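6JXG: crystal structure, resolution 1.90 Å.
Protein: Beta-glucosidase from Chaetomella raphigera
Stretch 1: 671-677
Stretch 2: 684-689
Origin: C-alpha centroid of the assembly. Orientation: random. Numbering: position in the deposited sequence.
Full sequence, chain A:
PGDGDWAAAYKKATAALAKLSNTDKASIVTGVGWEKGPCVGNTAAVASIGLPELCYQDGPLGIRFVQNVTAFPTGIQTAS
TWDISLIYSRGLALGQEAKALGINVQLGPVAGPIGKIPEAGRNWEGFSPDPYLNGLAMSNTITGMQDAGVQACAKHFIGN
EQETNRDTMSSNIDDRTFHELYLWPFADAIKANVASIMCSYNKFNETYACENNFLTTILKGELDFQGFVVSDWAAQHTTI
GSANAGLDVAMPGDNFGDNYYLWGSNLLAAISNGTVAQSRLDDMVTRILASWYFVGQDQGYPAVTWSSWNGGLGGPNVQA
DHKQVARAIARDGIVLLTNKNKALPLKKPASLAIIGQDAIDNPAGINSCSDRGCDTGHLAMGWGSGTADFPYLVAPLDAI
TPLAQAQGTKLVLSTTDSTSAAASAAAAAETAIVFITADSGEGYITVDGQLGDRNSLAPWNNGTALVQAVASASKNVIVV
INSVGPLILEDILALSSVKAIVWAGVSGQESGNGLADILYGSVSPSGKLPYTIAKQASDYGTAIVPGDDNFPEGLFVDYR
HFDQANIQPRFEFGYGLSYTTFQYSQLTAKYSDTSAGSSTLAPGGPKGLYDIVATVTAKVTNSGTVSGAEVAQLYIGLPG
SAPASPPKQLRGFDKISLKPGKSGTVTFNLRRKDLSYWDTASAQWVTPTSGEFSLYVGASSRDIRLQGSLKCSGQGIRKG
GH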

ATOM      1  N   ARG A 671     -17.446  12.740   2.964  1.00 14.08           N
ATOM      2  CA  ARG A 671     -16.947  14.037   2.518  1.00 14.12           C
ATOM      3  C   ARG A 671     -17.729  14.462   1.282  1.00 12.94           C
ATOM      4  O   ARG A 671     -18.235  13.627   0.544  1.00 12.82           O
ATOM      5  CB  ARG A 671     -15.455  13.921   2.159  1.00 13.69           C
ATOM      6  CG  ARG A 671     -14.527  13.596   3.325  1.00 13.02           C
ATOM      7  CD  ARG A 671     -13.168  13.193   2.822  1.00 13.60           C
ATOM      8  NE  ARG A 671     -13.252  11.982   1.977  1.00 14.31           N
ATOM      9  CZ  ARG A 671     -12.179  11.424   1.448  1.00 16.87           C
ATOM     10  NH1 ARG A 671     -10.960  11.910   1.693  1.00 17.41           N
ATOM     11  NH2 ARG A 671     -12.324  10.407   0.650  1.00 18.15           N
ATOM     12  N   ARG A 672     -17.778  15.737   0.993  1.00 14.13           N
ATOM     13  CA  ARG A 672     -18.376  16.168  -0.244  1.00 13.81           C
ATOM     14  C   ARG A 672     -17.784  15.454  -1.442  1.00 14.55           C
ATOM     15  O   ARG A 672     -18.493  15.068  -2.366  1.00 13.86           O
ATOM     16  CB  ARG A 672     -18.215  17.728  -0.389  1.00 15.40           C
ATOM     17  CG  ARG A 672     -18.737  18.272  -1.705  1.00 16.33           C
ATOM     18  CD  ARG A 672     -19.163  19.784  -1.713  1.00 21.21           C
ATOM     19  NE  ARG A 672     -18.756  20.424  -0.507  1.00 28.83           N
ATOM     20  CZ  ARG A 672     -19.480  20.953   0.458  1.00 26.81           C
ATOM     21  NH1 ARG A 672     -20.774  21.123   0.439  1.00 26.82           N
ATOM     22  NH2 ARG A 672     -18.802  21.380   1.482  1.00 33.10           N
ATOM     23  N   LYS A 673     -16.446  15.283  -1.453  1.00 14.21           N
ATOM     24  CA  LYS A 673     -15.749  14.586  -2.536  1.00 12.99           C
ATOM     25  C   LYS A 673     -16.257  13.164  -2.730  1.00 13.23           C
ATOM     26  O   LYS A 673     -16.253  12.664  -3.829  1.00 13.73           O
ATOM     27  CB  LYS A 673     -14.227  14.549  -2.271  1.00 14.05           C
ATOM     28  CG  LYS A 673     -13.460  14.209  -3.522  1.00 15.84           C
ATOM     29  CD  LYS A 673     -11.927  14.255  -3.271  1.00 16.03           C
ATOM     30  CE  LYS A 673     -11.134  14.056  -4.536  1.00 16.16           C
ATOM     31  NZ  LYS A 673      -9.648  14.073  -4.357  1.00 15.56           N
ATOM     32  N   ASP A 674     -16.678  12.532  -1.655  1.00 13.25           N
ATOM     33  CA  ASP A 674     -17.111  11.136  -1.712  1.00 13.82           C
ATOM     34  C   ASP A 674     -18.412  10.985  -2.505  1.00 15.09           C
ATOM     35  O   ASP A 674     -18.723   9.878  -2.978  1.00 14.21           O
ATOM     36  CB  ASP A 674     -17.292  10.599  -0.299  1.00 13.71           C
ATOM     37  CG  ASP A 674     -15.977  10.449   0.437  1.00 13.64           C
ATOM     38  OD1 ASP A 674     -15.028  10.057  -0.278  1.00 12.92           O
ATOM     39  OD2 ASP A 674     -15.898  10.751   1.680  1.00 13.14           O
ATOM     40  N   LEU A 675     -19.118  12.108  -2.642  1.00 15.94           N
ATOM     41  CA  LEU A 675     -20.389  12.197  -3.333  1.00 18.24           C
ATOM     42  C   LEU A 675     -20.305  12.980  -4.628  1.00 18.54           C
ATOM     43  O   LEU A 675     -21.345  13.345  -5.196  1.00 20.40           O
ATOM     44  CB  LEU A 675     -21.431  12.857  -2.428  1.00 20.23           C
ATOM     45  CG  LEU A 675     -21.690  12.115  -1.124  1.00 19.87           C
ATOM     46  CD1 LEU A 675     -22.521  12.978  -0.202  1.00 22.15           C
ATOM     47  CD2 LEU A 675     -22.368  10.775  -1.340  1.00 18.14           C
ATOM     48  N   SER A 676     -19.101  13.086  -5.187  1.00 16.43           N
ATOM     49  CA  SER A 676     -18.846  13.868  -6.382  1.00 16.62           C
ATOM     50  C   SER A 676     -18.271  13.042  -7.496  1.00 15.89           C
ATOM     51  O   SER A 676     -17.874  11.837  -7.344  1.00 13.10           O
ATOM     52  CB  SER A 676     -17.836  14.977  -6.064  1.00 16.32           C
ATOM     53  OG  SER A 676     -18.358  15.831  -5.079  1.00 16.99           O
ATOM     54  N   TYR A 677     -18.189  13.685  -8.625  1.00 16.18           N
ATOM     55  CA  TYR A 677     -17.521  13.112  -9.790  1.00 15.86           C
ATOM     56  C   TYR A 677     -16.782  14.222 -10.489  1.00 16.18           C
ATOM     57  O   TYR A 677     -17.155  15.425 -10.339  1.00 15.35           O
ATOM     58  CB  TYR A 677     -18.510  12.399 -10.717  1.00 18.15           C
ATOM     59  CG  TYR A 677     -19.477  13.355 -11.443  1.00 19.01           C
ATOM     60  CD1 TYR A 677     -19.123  13.973 -12.635  1.00 21.06           C
ATOM     61  CD2 TYR A 677     -20.676  13.679 -10.871  1.00 21.19           C
ATOM     62  CE1 TYR A 677     -19.973  14.855 -13.283  1.00 24.51           C
ATOM     63  CE2 TYR A 677     -21.563  14.554 -11.505  1.00 23.76           C
ATOM     64  CZ  TYR A 677     -21.221  15.134 -12.697  1.00 26.49           C
ATOM     65  OH  TYR A 677     -22.140  15.996 -13.266  1.00 27.18           O
TER
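Stretch 2 684-689: QWVTPT

Stretch 2 enters as a short strand, 684-686, and runs antiparallel to the end of stretch 1, where Tyr 677 and Val 686 form a hydrogen-bonded pair with CA atoms 5.5 Å apart. Two backbone bonds close the pair: Tyr 677 N to Val 686 O at 2.9 Å and Val 686 N to Tyr 677 O at 2.7 Å, both nearly straight. Because the pair is in register, both side chains lie on the same face of the sheet. Tyr 677, with chi1 p and chi2 85°, lays its ring over Val 686, whose CB sits 4.2 Å from the ring centroid and 24° off the normal; Val 686 itself is t. Pro 688 meets the edge of the same ring, its CG 4.0 Å from Tyr 677 CE2.

Trp 685, the residue before Val 686, takes chi1 m and chi2 96°, which carries its indole back along stretch 1: CE3 lies 3.3 Å from Tyr 677 C and 3.7 Å from Ser 676 CB. Lys 673 is t at all four chi angles, and this extended chain brings its CE to 3.5 Å from Trp 685 CZ2, an oblique approach to the ring.

Beyond the strand, Thr 687 (chi1 m) donates from OG1 to Ser 676 OG at 3.0 Å. Ser 676, also m, passes the chain of bonds on, OG donating to Arg 672 O at 2.8 Å, so the two hydroxyls tie stretch 2 to the carbonyl of Arg 672, just ahead of the 3-10 segment 673-674. Arg 672 CG packs 3.5 Å from Thr 687 OG1. Pro 688 CD comes within 3.2 Å of Leu 675 O, a carbonyl buried here without a hydrogen-bond partner. Asp 674 points away from stretch 2; its m rotamer instead serves Arg 671, with Arg 671 NH2 to Asp 674 OD1 a 2.9 Å salt bridge.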

ATOM      1  N   GLN A 684     -13.724  20.333 -13.305  1.00 21.85           N
ATOM      2  CA  GLN A 684     -13.821  20.431 -11.886  1.00 21.05           C
ATOM      3  C   GLN A 684     -14.664  19.305 -11.291  1.00 18.83           C
ATOM      4  O   GLN A 684     -15.387  18.609 -12.000  1.00 18.50           O
ATOM      5  CB  GLN A 684     -14.475  21.762 -11.514  1.00 24.25           C
ATOM      6  CG  GLN A 684     -15.944  21.911 -11.827  1.00 26.35           C
ATOM      7  CD  GLN A 684     -16.368  23.396 -11.771  1.00 32.42           C
ATOM      8  OE1 GLN A 684     -16.920  23.894 -10.797  1.00 34.29           O
ATOM      9  NE2 GLN A 684     -16.042  24.101 -12.810  1.00 33.37           N
ATOM     10  N   TRP A 685     -14.622  19.196  -9.984  1.00 19.20           N
ATOM     11  CA  TRP A 685     -15.480  18.201  -9.277  1.00 20.66           C
ATOM     12  C   TRP A 685     -16.900  18.716  -9.234  1.00 22.09           C
ATOM     13  O   TRP A 685     -17.097  19.879  -8.889  1.00 19.54           O
ATOM     14  CB  TRP A 685     -14.986  17.989  -7.868  1.00 19.75           C
ATOM     15  CG  TRP A 685     -13.725  17.152  -7.837  1.00 18.36           C
ATOM     16  CD1 TRP A 685     -12.426  17.598  -7.780  1.00 19.80           C
ATOM     17  CD2 TRP A 685     -13.666  15.726  -7.893  1.00 17.79           C
ATOM     18  NE1 TRP A 685     -11.549  16.498  -7.792  1.00 19.56           N
ATOM     19  CE2 TRP A 685     -12.283  15.347  -7.885  1.00 16.98           C
ATOM     20  CE3 TRP A 685     -14.637  14.729  -7.972  1.00 17.18           C
ATOM     21  CZ2 TRP A 685     -11.873  14.049  -7.955  1.00 17.10           C
ATOM     22  CZ3 TRP A 685     -14.220  13.391  -8.038  1.00 18.23           C
ATOM     23  CH2 TRP A 685     -12.825  13.065  -7.991  1.00 17.70           C
ATOM     24  N   VAL A 686     -17.878  17.878  -9.594  1.00 21.86           N
ATOM     25  CA  VAL A 686     -19.265  18.261  -9.429  1.00 21.88           C
ATOM     26  C   VAL A 686     -19.948  17.361  -8.385  1.00 20.86           C
ATOM     27  O   VAL A 686     -19.761  16.154  -8.386  1.00 16.76           O
ATOM     28  CB  VAL A 686     -19.985  18.228 -10.784  1.00 22.99           C
ATOM     29  CG1 VAL A 686     -21.472  18.518 -10.608  1.00 24.88           C
ATOM     30  CG2 VAL A 686     -19.426  19.320 -11.707  1.00 24.12           C
ATOM     31  N   THR A 687     -20.734  17.967  -7.524  1.00 20.56           N
ATOM     32  CA  THR A 687     -21.621  17.239  -6.627  1.00 23.29           C
ATOM     33  C   THR A 687     -23.065  17.270  -7.116  1.00 24.85           C
ATOM     34  O   THR A 687     -23.670  18.339  -7.072  1.00 24.23           O
ATOM     35  CB  THR A 687     -21.629  17.873  -5.254  1.00 23.10           C
ATOM     36  OG1 THR A 687     -20.274  18.153  -4.889  1.00 23.79           O
ATOM     37  CG2 THR A 687     -22.243  16.915  -4.215  1.00 22.76           C
ATOM     38  N   PRO A 688     -23.615  16.126  -7.533  1.00 24.29           N
ATOM     39  CA  PRO A 688     -24.993  16.107  -8.051  1.00 29.95           C
ATOM     40  C   PRO A 688     -26.044  16.685  -7.090  1.00 33.14           C
ATOM     41  O   PRO A 688     -25.941  16.638  -5.834  1.00 31.04           O
ATOM     42  CB  PRO A 688     -25.293  14.620  -8.297  1.00 30.95           C
ATOM     43  CG  PRO A 688     -23.971  13.951  -8.381  1.00 28.05           C
ATOM     44  CD  PRO A 688     -23.012  14.784  -7.532  1.00 26.58           C
ATOM     45  N   THR A 689     -27.069  17.233  -7.725  1.00 35.35           N
ATOM     46  CA  THR A 689     -27.984  18.112  -7.072  1.00 32.89           C
ATOM     47  C   THR A 689     -29.475  17.773  -7.374  1.00 37.34           C
ATOM     48  O   THR A 689     -30.385  18.523  -7.097  1.00 35.33           O
ATOM     49  CB  THR A 689     -27.505  19.537  -7.496  1.00 35.43           C
ATOM     50  OG1 THR A 689     -27.811  20.453  -6.468  1.00 41.43           O
ATOM     51  CG2 THR A 689     -28.023  19.984  -8.835  1.00 34.02           C
TER